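Local atomic coordinates of sulfate adenylyltransferase (Allochromatium vinosum, PDB entry 4DNX), a protein that catalyses the adenylyl transfer from ATP to sulfate that yields adenosine 5'-phosphosulfate and diphosphate. Residues L84-S89 with A126-M131; P203-H208 with P381-I386; E217-D222 with E326-D331; V278-F283 with D297-G302; N332-K337 with V343-A348. All coordinates share one frame; numbering follows the deposited sequence.

Contact 1: L84-S89 with A126-M131; sequences LCLLES and AQMALM
M131 of helix 125-136 and L84 of the chain leading into strand 86-87 reach for each other tip to tip, with M128 and L86 forming a second pair beside them. From CB, which is directed toward the strand segment, the M131 side chain first runs out with CG anti to the carbonyl carbon (chi1 -71°). CB and CG serve as spacers and meet nothing of 84-89. The chain stays extended to SD, which lies 4.2 Å from CD1 of L84, and then bends (chi3 -74°), so that CE also ends 4.2 Å from that same L84 CD1. Sulfur and methyl thus share one leucine branch. One helical turn earlier, CE of M128 stands 4.3 Å from CD1 of L86. The backbones are far apart, L84 and M131 having their CA atoms 11.1 Å from each other, and long unbranched methionines suit such a span. F149 of helix 144-149 touches L84, M128 and M131, and A64 of helix 61-70 touches L84 and M131. With methyls and thioethers alone meeting, all four residues buried, the contact between the helix and residues 84-86 in this PUA-like domain rests on dispersion and the exclusion of water, with no directional bond to fix its geometry.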
# COMPACT_ATOMS: atom_id res chain seq x y z
N LEU A 84 -3.13 -21.02 15.71
CA LEU A 84 -4.37 -21.48 16.35
C LEU A 84 -5.41 -20.36 16.43
O LEU A 84 -5.09 -19.16 16.53
CB LEU A 84 -4.07 -22.00 17.76
CG LEU A 84 -3.40 -23.39 17.84
CD1 LEU A 84 -2.85 -23.62 19.22
CD2 LEU A 84 -4.43 -24.50 17.48
N CYS A 85 -6.68 -20.77 16.36
CA CYS A 85 -7.80 -19.87 16.69
C CYS A 85 -8.49 -20.45 17.91
O CYS A 85 -9.35 -21.35 17.81
CB CYS A 85 -8.81 -19.79 15.52
SG CYS A 85 -10.13 -18.63 15.91
N LEU A 86 -8.06 -19.95 19.07
CA LEU A 86 -8.57 -20.44 20.36
C LEU A 86 -9.64 -19.49 20.86
O LEU A 86 -9.49 -18.28 20.74
CB LEU A 86 -7.43 -20.50 21.37
CG LEU A 86 -6.42 -21.64 21.17
CD1 LEU A 86 -5.21 -21.45 22.08
CD2 LEU A 86 -7.11 -22.94 21.52
N LEU A 87 -10.69 -20.05 21.44
CA LEU A 87 -11.89 -19.30 21.90
C LEU A 87 -12.27 -19.83 23.29
O LEU A 87 -12.03 -21.00 23.61
CB LEU A 87 -13.04 -19.56 20.95
CG LEU A 87 -12.87 -19.18 19.46
CD1 LEU A 87 -14.13 -19.68 18.75
CD2 LEU A 87 -12.67 -17.68 19.30
N GLU A 88 -12.95 -19.00 24.07
CA GLU A 88 -13.48 -19.44 25.34
C GLU A 88 -14.55 -20.54 25.11
O GLU A 88 -14.63 -21.54 25.85
CB GLU A 88 -14.06 -18.22 26.05
CG GLU A 88 -14.64 -18.53 27.41
CD GLU A 88 -13.62 -19.20 28.32
OE1 GLU A 88 -12.43 -18.79 28.28
OE2 GLU A 88 -14.01 -20.14 29.06
N SER A 89 -15.36 -20.36 24.07
CA SER A 89 -16.42 -21.31 23.76
C SER A 89 -16.80 -21.28 22.27
O SER A 89 -16.71 -20.24 21.64
CB SER A 89 -17.66 -20.98 24.62
OG SER A 89 -18.78 -21.70 24.16
N ALA A 126 -2.58 -30.66 29.50
CA ALA A 126 -1.32 -31.30 29.12
C ALA A 126 -0.89 -30.88 27.72
O ALA A 126 0.29 -30.61 27.49
CB ALA A 126 -1.42 -32.81 29.24
N GLN A 127 -1.84 -30.79 26.79
CA GLN A 127 -1.55 -30.32 25.42
C GLN A 127 -1.09 -28.86 25.39
O GLN A 127 -0.14 -28.52 24.67
CB GLN A 127 -2.77 -30.52 24.52
CG GLN A 127 -3.07 -31.99 24.31
CD GLN A 127 -4.39 -32.24 23.63
OE1 GLN A 127 -5.39 -31.53 23.84
NE2 GLN A 127 -4.41 -33.28 22.81
N MET A 128 -1.73 -28.01 26.21
CA MET A 128 -1.34 -26.58 26.28
C MET A 128 0.06 -26.44 26.83
O MET A 128 0.85 -25.68 26.25
CB MET A 128 -2.30 -25.73 27.13
CG MET A 128 -3.59 -25.37 26.42
SD MET A 128 -3.44 -24.38 24.90
CE MET A 128 -2.99 -22.76 25.49
N ALA A 129 0.35 -27.15 27.91
CA ALA A 129 1.68 -27.11 28.55
C ALA A 129 2.76 -27.59 27.58
O ALA A 129 3.87 -27.02 27.56
CB ALA A 129 1.72 -27.93 29.85
N LEU A 130 2.46 -28.65 26.82
CA LEU A 130 3.43 -29.19 25.86
C LEU A 130 3.73 -28.13 24.79
O LEU A 130 4.90 -27.81 24.51
CB LEU A 130 2.92 -30.48 25.22
CG LEU A 130 3.79 -31.19 24.16
CD1 LEU A 130 5.19 -31.42 24.67
CD2 LEU A 130 3.15 -32.52 23.76
N MET A 131 2.67 -27.53 24.24
CA MET A 131 2.86 -26.51 23.17
C MET A 131 3.58 -25.26 23.72
O MET A 131 4.46 -24.72 23.07
CB MET A 131 1.52 -26.12 22.50
CG MET A 131 0.91 -27.24 21.62
SD MET A 131 -0.48 -26.76 20.64
CE MET A 131 -1.78 -26.65 21.91

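Contact 2: P203-H208 with P381-I386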
# COMPACT_ATOMS: atom_id res chain seq x y z
N PRO A 203 13.12 4.35 15.07
CA PRO A 203 14.10 5.01 14.19
C PRO A 203 15.45 4.34 14.19
O PRO A 203 15.88 3.76 15.20
CB PRO A 203 14.21 6.42 14.75
CG PRO A 203 12.84 6.65 15.42
CD PRO A 203 12.57 5.29 16.06
N MET A 204 16.13 4.40 13.04
CA MET A 204 17.43 3.75 12.92
C MET A 204 18.51 4.83 13.02
O MET A 204 18.52 5.77 12.22
CB MET A 204 17.49 3.03 11.58
CG MET A 204 16.63 1.76 11.56
SD MET A 204 16.51 1.16 9.87
CE MET A 204 18.23 0.70 9.54
N HIS A 205 19.36 4.72 14.04
CA HIS A 205 20.52 5.58 14.14
C HIS A 205 21.72 4.93 13.46
O HIS A 205 21.56 3.94 12.71
CB HIS A 205 20.73 5.97 15.62
CG HIS A 205 19.63 6.84 16.09
ND1 HIS A 205 19.50 8.15 15.68
CD2 HIS A 205 18.52 6.55 16.82
CE1 HIS A 205 18.39 8.66 16.19
NE2 HIS A 205 17.79 7.71 16.90
N ARG A 206 22.88 5.54 13.60
CA ARG A 206 24.02 5.14 12.78
C ARG A 206 24.43 3.69 12.96
O ARG A 206 24.93 3.07 12.00
CB ARG A 206 25.20 6.10 12.94
CG ARG A 206 25.36 6.87 11.68
CD ARG A 206 26.61 7.73 11.69
NE ARG A 206 27.76 6.93 11.29
CZ ARG A 206 29.00 7.40 11.18
NH1 ARG A 206 29.25 8.67 11.46
NH2 ARG A 206 29.99 6.60 10.82
N ALA A 207 24.23 3.15 14.16
CA ALA A 207 24.63 1.75 14.43
C ALA A 207 23.82 0.78 13.57
O ALA A 207 24.37 -0.17 13.00
CB ALA A 207 24.46 1.43 15.91
N HIS A 208 22.51 1.02 13.50
CA HIS A 208 21.62 0.11 12.76
C HIS A 208 21.75 0.35 11.29
O HIS A 208 21.69 -0.61 10.51
CB HIS A 208 20.17 0.27 13.23
CG HIS A 208 19.92 -0.43 14.54
ND1 HIS A 208 18.87 -0.10 15.37
CD2 HIS A 208 20.60 -1.43 15.15
CE1 HIS A 208 18.92 -0.86 16.46
NE2 HIS A 208 19.96 -1.67 16.35
N PRO A 381 22.70 14.17 11.57
CA PRO A 381 22.06 15.43 12.00
C PRO A 381 20.58 15.56 11.57
O PRO A 381 19.77 16.09 12.34
CB PRO A 381 22.91 16.53 11.33
CG PRO A 381 24.22 15.86 11.08
CD PRO A 381 23.95 14.44 10.82
N GLU A 382 20.23 15.11 10.36
CA GLU A 382 18.86 15.33 9.87
C GLU A 382 17.87 14.40 10.57
O GLU A 382 16.70 14.77 10.76
CB GLU A 382 18.77 15.06 8.36
CG GLU A 382 19.70 15.97 7.58
CD GLU A 382 21.12 15.41 7.38
OE1 GLU A 382 21.81 16.03 6.54
OE2 GLU A 382 21.55 14.42 8.05
N VAL A 383 18.35 13.23 10.95
CA VAL A 383 17.53 12.27 11.73
C VAL A 383 17.37 12.84 13.18
O VAL A 383 16.26 12.89 13.75
CB VAL A 383 18.16 10.86 11.71
CG1 VAL A 383 17.37 9.88 12.61
CG2 VAL A 383 18.24 10.27 10.22
N ALA A 384 18.48 13.26 13.76
CA ALA A 384 18.43 13.88 15.09
C ALA A 384 17.44 15.04 15.10
O ALA A 384 16.68 15.22 16.09
CB ALA A 384 19.83 14.36 15.50
N GLN A 385 17.47 15.88 14.06
CA GLN A 385 16.59 17.06 14.07
C GLN A 385 15.10 16.67 14.10
O GLN A 385 14.30 17.29 14.84
CB GLN A 385 16.84 18.00 12.89
CG GLN A 385 16.25 19.36 13.09
CD GLN A 385 16.90 20.07 14.30
OE1 GLN A 385 18.13 20.17 14.38
NE2 GLN A 385 16.08 20.48 15.26
N ILE A 386 14.75 15.67 13.31
CA ILE A 386 13.36 15.17 13.23
C ILE A 386 12.88 14.74 14.64
O ILE A 386 11.80 15.16 15.11
CB ILE A 386 13.22 14.06 12.22
CG1 ILE A 386 13.23 14.66 10.81
CG2 ILE A 386 11.92 13.18 12.46
CD1 ILE A 386 13.37 13.61 9.73
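The imidazole of H205 is the flat group that meets V383, and it does so obliquely: CG1 of the valine lies 3.9 Å from CE1 of H205 and a little farther from ND1. That ND1 has its polar partner elsewhere, a hydrogen bond with OG of S379, which helps to fix the rotation of the ring. Around the same imidazole gather V364 and L368 of helix 361-369 and L387 of helix 381-393, so its carbons are lodged among aliphatic groups while one nitrogen is served by a hydroxyl.

V383 brings CG1 to the ring because this methyl stands opposite the backbone N (chi1 176°) on a CB directed toward 203-208. The same CG1 is 4.3 Å from the carbonyl O of M204, so one branch touches both ring and main chain. A compact beta-branched residue fits here, since the CA atoms of H205 and V383 are only 7.7 Å apart.

H205 occupies the N-cap position of its helix, and H205 to H208 spell the HxxH motif of this nucleotidyltransferase superfamily, which in relatives handles the phosphates of ATP. The contact sets helix 381-393 against the start of helix 206-219, just past strand 195-200, with helix 240-254 lying alongside: M250 touches M204, and L253 and Y254 reach E382.

Contact 3: E217-D222 with E326-D331; sequences EAVEAD and EIFRAD
A218 and F328 make the close part of this contact: the methyl CB of A218 lies 3.7 Å from CE2 of the phenylalanine, approaching the ring obliquely. The ring is carried to the helix by a side chain whose CG is anti to the backbone N (chi1 179°), on a CB already directed toward 217-222. Alanine suits this point, because its lone methyl lets the broad ring come up against the last turn of the helix. A215, one turn earlier on the same helix, also touches F328, and CE of M344, from the hairpin strand 341-344, packs at CZ of F328.

V219 is held more loosely. Its CG1 is 4.4 Å from CD2 of F328, again oblique to the ring, and the valine spends its other contacts inward, on H291 and V196 of the neighbouring strands. A218 itself is exposed, as are E217 and E220, so charged residues look out to solvent around a patch that buries just 88 Å² in all. The helix closes here with a Schellman motif: E220 is the first residue to leave helical geometry, with positive phi (54°), and the turn carries the chain away from F328 and on to strand 223-230.

Helix 206-219 connects the parallel neighbours 195-200 and 223-230 as a beta-alpha-beta crossover, yet its last turn leans on the outermost strand, 326-329. A helix lying across several strands of a five-stranded parallel sheet in order 3-2-1-4-5 is the layering of the Rossmann-like fold.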
# COMPACT_ATOMS: atom_id res chain seq x y z
N GLU A 217 27.23 -5.34 2.18
CA GLU A 217 28.57 -5.51 1.57
C GLU A 217 29.02 -6.96 1.69
O GLU A 217 29.64 -7.52 0.77
CB GLU A 217 29.60 -4.59 2.24
CG GLU A 217 30.99 -4.63 1.58
CD GLU A 217 32.04 -3.78 2.30
OE1 GLU A 217 31.70 -2.65 2.72
OE2 GLU A 217 33.21 -4.23 2.42
N ALA A 218 28.67 -7.60 2.80
CA ALA A 218 29.17 -8.97 3.07
C ALA A 218 28.60 -10.00 2.11
O ALA A 218 29.28 -10.95 1.72
CB ALA A 218 28.88 -9.37 4.53
N VAL A 219 27.34 -9.82 1.74
CA VAL A 219 26.63 -10.81 0.92
C VAL A 219 26.43 -10.32 -0.51
O VAL A 219 25.75 -10.99 -1.31
CB VAL A 219 25.28 -11.24 1.59
CG1 VAL A 219 25.48 -11.50 3.09
CG2 VAL A 219 24.17 -10.18 1.37
N GLU A 220 27.05 -9.18 -0.83
CA GLU A 220 26.94 -8.47 -2.12
C GLU A 220 25.49 -8.18 -2.51
O GLU A 220 25.08 -8.42 -3.65
CB GLU A 220 27.66 -9.26 -3.23
CG GLU A 220 29.18 -9.16 -3.15
CD GLU A 220 29.91 -10.32 -3.85
OE1 GLU A 220 31.13 -10.46 -3.64
OE2 GLU A 220 29.27 -11.10 -4.60
N ALA A 221 24.70 -7.69 -1.55
CA ALA A 221 23.29 -7.38 -1.79
C ALA A 221 23.09 -6.13 -2.65
O ALA A 221 23.87 -5.15 -2.63
CB ALA A 221 22.54 -7.21 -0.50
N ASP A 222 21.99 -6.15 -3.40
CA ASP A 222 21.59 -5.02 -4.20
C ASP A 222 20.69 -4.05 -3.44
O ASP A 222 20.52 -2.88 -3.83
CB ASP A 222 20.79 -5.58 -5.39
CG ASP A 222 21.64 -6.44 -6.30
OD1 ASP A 222 22.69 -5.94 -6.77
OD2 ASP A 222 21.28 -7.62 -6.49
N GLU A 326 19.22 -17.06 3.90
CA GLU A 326 20.44 -17.23 4.70
C GLU A 326 20.45 -16.19 5.82
O GLU A 326 19.86 -15.14 5.68
CB GLU A 326 21.68 -17.02 3.82
CG GLU A 326 21.88 -18.12 2.79
CD GLU A 326 23.11 -17.88 1.94
OE1 GLU A 326 22.98 -17.88 0.69
OE2 GLU A 326 24.20 -17.66 2.53
N ILE A 327 21.12 -16.50 6.93
CA ILE A 327 21.17 -15.58 8.06
C ILE A 327 22.48 -14.82 8.01
O ILE A 327 23.54 -15.44 7.83
CB ILE A 327 21.06 -16.33 9.41
CG1 ILE A 327 19.72 -17.12 9.50
CG2 ILE A 327 21.22 -15.33 10.60
CD1 ILE A 327 18.46 -16.37 9.05
N PHE A 328 22.41 -13.50 8.16
CA PHE A 328 23.58 -12.70 8.44
C PHE A 328 23.65 -12.55 9.96
O PHE A 328 22.73 -11.99 10.57
CB PHE A 328 23.47 -11.30 7.82
CG PHE A 328 24.70 -10.45 8.13
CD1 PHE A 328 24.71 -9.55 9.19
CD2 PHE A 328 25.85 -10.61 7.37
CE1 PHE A 328 25.89 -8.79 9.48
CE2 PHE A 328 27.02 -9.84 7.65
CZ PHE A 328 27.02 -8.95 8.71
N ARG A 329 24.72 -13.07 10.56
CA ARG A 329 24.83 -13.13 12.02
C ARG A 329 25.49 -11.85 12.50
O ARG A 329 26.69 -11.65 12.30
CB ARG A 329 25.65 -14.35 12.44
CG ARG A 329 24.92 -15.65 12.22
CD ARG A 329 25.80 -16.88 12.56
NE ARG A 329 24.99 -18.10 12.45
CZ ARG A 329 25.32 -19.28 12.97
NH1 ARG A 329 26.46 -19.43 13.63
NH2 ARG A 329 24.50 -20.31 12.82
N ALA A 330 24.69 -10.98 13.11
CA ALA A 330 25.16 -9.70 13.64
C ALA A 330 25.57 -9.80 15.12
O ALA A 330 25.31 -10.81 15.80
CB ALA A 330 24.09 -8.64 13.46
N ASP A 331 26.23 -8.76 15.61
CA ASP A 331 26.66 -8.66 17.01
C ASP A 331 26.78 -7.17 17.32
O ASP A 331 26.55 -6.32 16.43
CB ASP A 331 27.99 -9.40 17.19
CG ASP A 331 28.27 -9.79 18.64
OD1 ASP A 331 27.66 -9.21 19.56
OD2 ASP A 331 29.14 -10.66 18.85

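Contact 4: V278-F283 with D297-G302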
# COMPACT_ATOMS: atom_id res chain seq x y z
N VAL A 278 13.01 -18.23 13.68
CA VAL A 278 12.73 -19.12 12.56
C VAL A 278 11.46 -18.66 11.79
O VAL A 278 11.42 -18.71 10.53
CB VAL A 278 12.59 -20.59 13.02
CG1 VAL A 278 12.31 -21.49 11.82
CG2 VAL A 278 13.92 -21.01 13.73
N LEU A 279 10.44 -18.28 12.54
CA LEU A 279 9.23 -17.73 11.91
C LEU A 279 9.56 -16.49 11.06
O LEU A 279 9.09 -16.36 9.91
CB LEU A 279 8.20 -17.38 12.98
CG LEU A 279 6.88 -16.89 12.40
CD1 LEU A 279 6.21 -18.01 11.55
CD2 LEU A 279 5.95 -16.43 13.57
N HIS A 280 10.37 -15.58 11.63
CA HIS A 280 10.86 -14.38 10.91
C HIS A 280 11.56 -14.72 9.62
O HIS A 280 11.27 -14.11 8.61
CB HIS A 280 11.82 -13.59 11.79
CG HIS A 280 11.17 -12.85 12.91
ND1 HIS A 280 11.91 -12.24 13.91
CD2 HIS A 280 9.87 -12.63 13.21
CE1 HIS A 280 11.08 -11.65 14.76
NE2 HIS A 280 9.84 -11.87 14.36
N ALA A 281 12.46 -15.71 9.65
CA ALA A 281 13.16 -16.16 8.43
C ALA A 281 12.16 -16.71 7.40
O ALA A 281 12.23 -16.40 6.19
CB ALA A 281 14.27 -17.17 8.76
N TYR A 282 11.19 -17.46 7.89
CA TYR A 282 10.19 -18.06 7.02
C TYR A 282 9.43 -16.99 6.22
O TYR A 282 9.37 -17.05 4.96
CB TYR A 282 9.23 -18.84 7.89
CG TYR A 282 8.18 -19.64 7.11
CD1 TYR A 282 7.08 -18.99 6.54
CD2 TYR A 282 8.30 -21.00 7.00
CE1 TYR A 282 6.12 -19.74 5.80
CE2 TYR A 282 7.37 -21.78 6.29
CZ TYR A 282 6.28 -21.12 5.69
OH TYR A 282 5.38 -21.89 4.98
N PHE A 283 8.86 -15.99 6.91
CA PHE A 283 8.07 -15.00 6.18
C PHE A 283 8.89 -14.01 5.35
O PHE A 283 8.40 -13.48 4.34
CB PHE A 283 6.92 -14.37 6.99
CG PHE A 283 7.31 -13.46 8.13
CD1 PHE A 283 7.65 -12.13 7.91
CD2 PHE A 283 7.11 -13.91 9.44
CE1 PHE A 283 7.91 -11.25 9.03
CE2 PHE A 283 7.37 -13.09 10.56
CZ PHE A 283 7.75 -11.74 10.36
N ASP A 297 20.31 -11.63 21.10
CA ASP A 297 19.02 -11.64 21.77
C ASP A 297 17.84 -11.37 20.87
O ASP A 297 16.84 -10.78 21.27
CB ASP A 297 19.05 -10.70 22.99
CG ASP A 297 19.98 -11.23 24.10
OD1 ASP A 297 20.92 -10.50 24.53
OD2 ASP A 297 19.77 -12.40 24.54
N HIS A 298 17.94 -11.79 19.61
CA HIS A 298 16.88 -11.53 18.66
C HIS A 298 15.53 -12.06 19.14
O HIS A 298 15.45 -13.22 19.53
CB HIS A 298 17.26 -12.13 17.31
CG HIS A 298 16.29 -11.80 16.21
ND1 HIS A 298 16.41 -10.68 15.42
CD2 HIS A 298 15.17 -12.44 15.80
CE1 HIS A 298 15.42 -10.66 14.54
NE2 HIS A 298 14.64 -11.71 14.76
N ALA A 299 14.51 -11.20 19.12
CA ALA A 299 13.11 -11.52 19.51
C ALA A 299 12.98 -12.00 20.97
O ALA A 299 11.97 -12.63 21.33
CB ALA A 299 12.50 -12.55 18.55
N GLY A 300 13.96 -11.68 21.79
CA GLY A 300 14.03 -12.17 23.18
C GLY A 300 13.24 -11.34 24.17
O GLY A 300 12.68 -10.28 23.83
N VAL A 301 13.16 -11.87 25.38
CA VAL A 301 12.57 -11.19 26.55
C VAL A 301 13.24 -11.78 27.77
O VAL A 301 13.68 -12.94 27.74
CB VAL A 301 11.01 -11.36 26.58
CG1 VAL A 301 10.60 -12.79 26.76
CG2 VAL A 301 10.36 -10.45 27.61
N GLY A 302 13.37 -10.98 28.84
CA GLY A 302 13.87 -11.48 30.13
C GLY A 302 15.21 -12.18 29.98
O GLY A 302 16.07 -11.74 29.21
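H280 and H298 are joined ring to ring by a hydrogen bond, linking helix 274-287 of the Rossmann-like domain to a type II beta turn that runs from D297 to G300. ND1 of H280 and NE2 of H298 are 2.9 Å apart, either able to be the donor, and the angle of 154° makes the bond fairly straight. Each nitrogen lies at the edge of the other ring, in its plane, although the two planes stand at 86°. The centroids are 5.1 Å apart, so the imidazoles meet at their rims and do not stack. Beside this bond, CB of A299 rests 4.1 Å from CE1 of H280, oblique to the ring.

Histidine suits both places, since it is short enough to fit and has rim nitrogens that can donate or accept a hydrogen bond. With CG opposite the backbone N (chi1 -174°), the H298 ring extends toward the helix and meets H280 through NE2, the nitrogen farther from its backbone. Replacing H280 by a leucine would probably leave NE2 of H298 without its mate and its ring freer to turn.

The next shell sets these groups. F292 meets the H298 ring at a steep angle, with A277 and A310 touching it too. A299 is tied to G273 by a backbone hydrogen bond, and D297 to P307. Within the turn, G300 N bonds to D297 O at 3.1 Å, while A299 takes positive phi at the third position. On the helix side, the carbonyl O of H280 sits over the centre of the F283 ring, 4.0 Å above its plane.

Contact 5: N332-K337 with V343-A348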
# COMPACT_ATOMS: atom_id res chain seq x y z
N ASN A 332 27.11 -6.85 18.58
CA ASN A 332 27.23 -5.46 19.04
C ASN A 332 28.19 -4.65 18.17
O ASN A 332 29.24 -5.16 17.74
CB ASN A 332 27.76 -5.42 20.48
CG ASN A 332 26.80 -6.06 21.50
OD1 ASN A 332 25.58 -5.93 21.41
ND2 ASN A 332 27.38 -6.71 22.50
N THR A 333 27.83 -3.40 17.93
CA THR A 333 28.68 -2.46 17.16
C THR A 333 29.24 -1.37 18.07
O THR A 333 28.77 -1.16 19.19
CB THR A 333 27.91 -1.72 16.04
OG1 THR A 333 26.86 -0.92 16.63
CG2 THR A 333 27.30 -2.67 15.01
N ALA A 334 30.26 -0.68 17.57
CA ALA A 334 30.85 0.48 18.25
C ALA A 334 31.49 1.31 17.15
O ALA A 334 31.66 0.83 16.03
CB ALA A 334 31.91 0.05 19.25
N TYR A 335 31.82 2.56 17.45
CA TYR A 335 32.52 3.40 16.52
C TYR A 335 33.99 3.15 16.78
O TYR A 335 34.46 3.30 17.91
CB TYR A 335 32.22 4.89 16.78
CG TYR A 335 32.96 5.83 15.84
CD1 TYR A 335 32.45 6.10 14.57
CD2 TYR A 335 34.14 6.46 16.23
CE1 TYR A 335 33.11 6.97 13.69
CE2 TYR A 335 34.82 7.31 15.36
CZ TYR A 335 34.28 7.56 14.09
OH TYR A 335 34.96 8.44 13.26
N SER A 336 34.71 2.76 15.73
CA SER A 336 36.16 2.60 15.80
C SER A 336 36.86 3.93 15.53
O SER A 336 36.70 4.50 14.44
CB SER A 336 36.66 1.62 14.73
OG SER A 336 38.09 1.67 14.69
N LYS A 337 37.64 4.40 16.50
CA LYS A 337 38.41 5.61 16.34
C LYS A 337 39.50 5.37 15.31
O LYS A 337 39.88 6.30 14.57
CB LYS A 337 39.09 5.98 17.66
CG LYS A 337 38.13 6.46 18.73
CD LYS A 337 38.91 7.00 19.89
CE LYS A 337 38.41 6.40 21.18
NZ LYS A 337 39.25 6.88 22.30
N VAL A 343 31.73 -0.35 13.38
CA VAL A 343 32.06 -1.74 13.06
C VAL A 343 31.39 -2.67 14.08
O VAL A 343 30.98 -2.23 15.17
CB VAL A 343 33.59 -1.99 13.07
CG1 VAL A 343 34.27 -1.21 11.94
CG2 VAL A 343 34.24 -1.63 14.43
N MET A 344 31.28 -3.95 13.72
CA MET A 344 31.02 -4.99 14.71
C MET A 344 32.32 -5.25 15.47
O MET A 344 33.36 -5.60 14.89
CB MET A 344 30.49 -6.27 14.05
CG MET A 344 28.98 -6.26 13.94
SD MET A 344 28.37 -7.67 13.00
CE MET A 344 29.06 -7.41 11.36
N MET A 345 32.27 -5.09 16.78
CA MET A 345 33.46 -5.21 17.62
C MET A 345 34.19 -6.55 17.42
O MET A 345 35.42 -6.60 17.35
CB MET A 345 33.08 -4.98 19.07
CG MET A 345 32.39 -3.63 19.32
SD MET A 345 32.33 -3.22 21.08
CE MET A 345 30.80 -4.01 21.52
N ARG A 346 33.40 -7.62 17.27
CA ARG A 346 33.91 -8.98 17.08
C ARG A 346 34.80 -9.11 15.83
O ARG A 346 35.68 -9.96 15.78
CB ARG A 346 32.75 -10.00 17.06
CG ARG A 346 31.79 -9.88 15.88
CD ARG A 346 31.52 -11.22 15.18
NE ARG A 346 31.05 -11.01 13.80
CZ ARG A 346 29.85 -11.37 13.33
NH1 ARG A 346 28.96 -11.99 14.11
NH2 ARG A 346 29.53 -11.12 12.06
N ASP A 347 34.60 -8.23 14.86
CA ASP A 347 35.29 -8.27 13.57
C ASP A 347 36.49 -7.33 13.52
O ASP A 347 37.15 -7.23 12.49
CB ASP A 347 34.32 -7.98 12.43
CG ASP A 347 33.33 -9.13 12.21
OD1 ASP A 347 33.64 -10.25 12.66
OD2 ASP A 347 32.25 -8.91 11.61
N ALA A 348 36.76 -6.65 14.63
CA ALA A 348 37.97 -5.85 14.75
C ALA A 348 38.82 -6.37 15.93
O ALA A 348 38.93 -5.70 16.97
CB ALA A 348 37.61 -4.37 14.92
O HOH W 1 30.61 -7.46 18.01
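M345, at the start of the 3-10 turn that follows strand 341-344, lays its side chain along N332 and A334. Its CG is 3.7 Å from CB of A334, with SD almost as near, and a bend at the end of the chain (chi3 -88°) swings CE to 3.5 Å from CB of N332. A flexible thioether can follow this path, and alanine leaves room for it. Cutting M345 back to a serine would probably open a gap over A334 and leave the CB of N332 without its methyl partner. T333 sets OG1 between its backbone N and carbonyl carbon, the crowded position, which turns CG2 to M344 CG, 4.1 Å away.

The two strands form an antiparallel beta hairpin. A334 and V343 are its hydrogen-bonded pair, N to O 2.9 Å both ways; T333 and M344 form the non-hydrogen-bonded pair, their side chains diverging. Carbonyl O of N332 accepts from M345 N and from a water that in turn accepts from R346 N.

V343 places CG2 4.1 Å from CB of S336, whose OG bonds to H351. Beyond, R346 NE meets D347 OD1 at 2.9 Å in a salt bridge, from above the carboxylate plane, while M344 SD sits 3.7 Å above the R346 guanidinium plane.

In the fold
From the N terminus, contact 1 comes first and closes a loop of 36 residues within the PUA-like domain, its centre 43 Å from that of contact 2. The other four lie in the ATP-sulfurylase range. Contact 2 spans residues 203 to 386 and encloses the rest. Within it, contact 3 closes the loop between helix 206-219 and the last strand of the parallel sheet, and contact 4 lies inside that loop. Contact 5, a hairpin, follows in series. R346 NH2 in contact 5 makes a probable hydrogen bond to R329 O in contact 3, and T333 packs on A207 of contact 2. I327 of contact 3 touches A281 of contact 4.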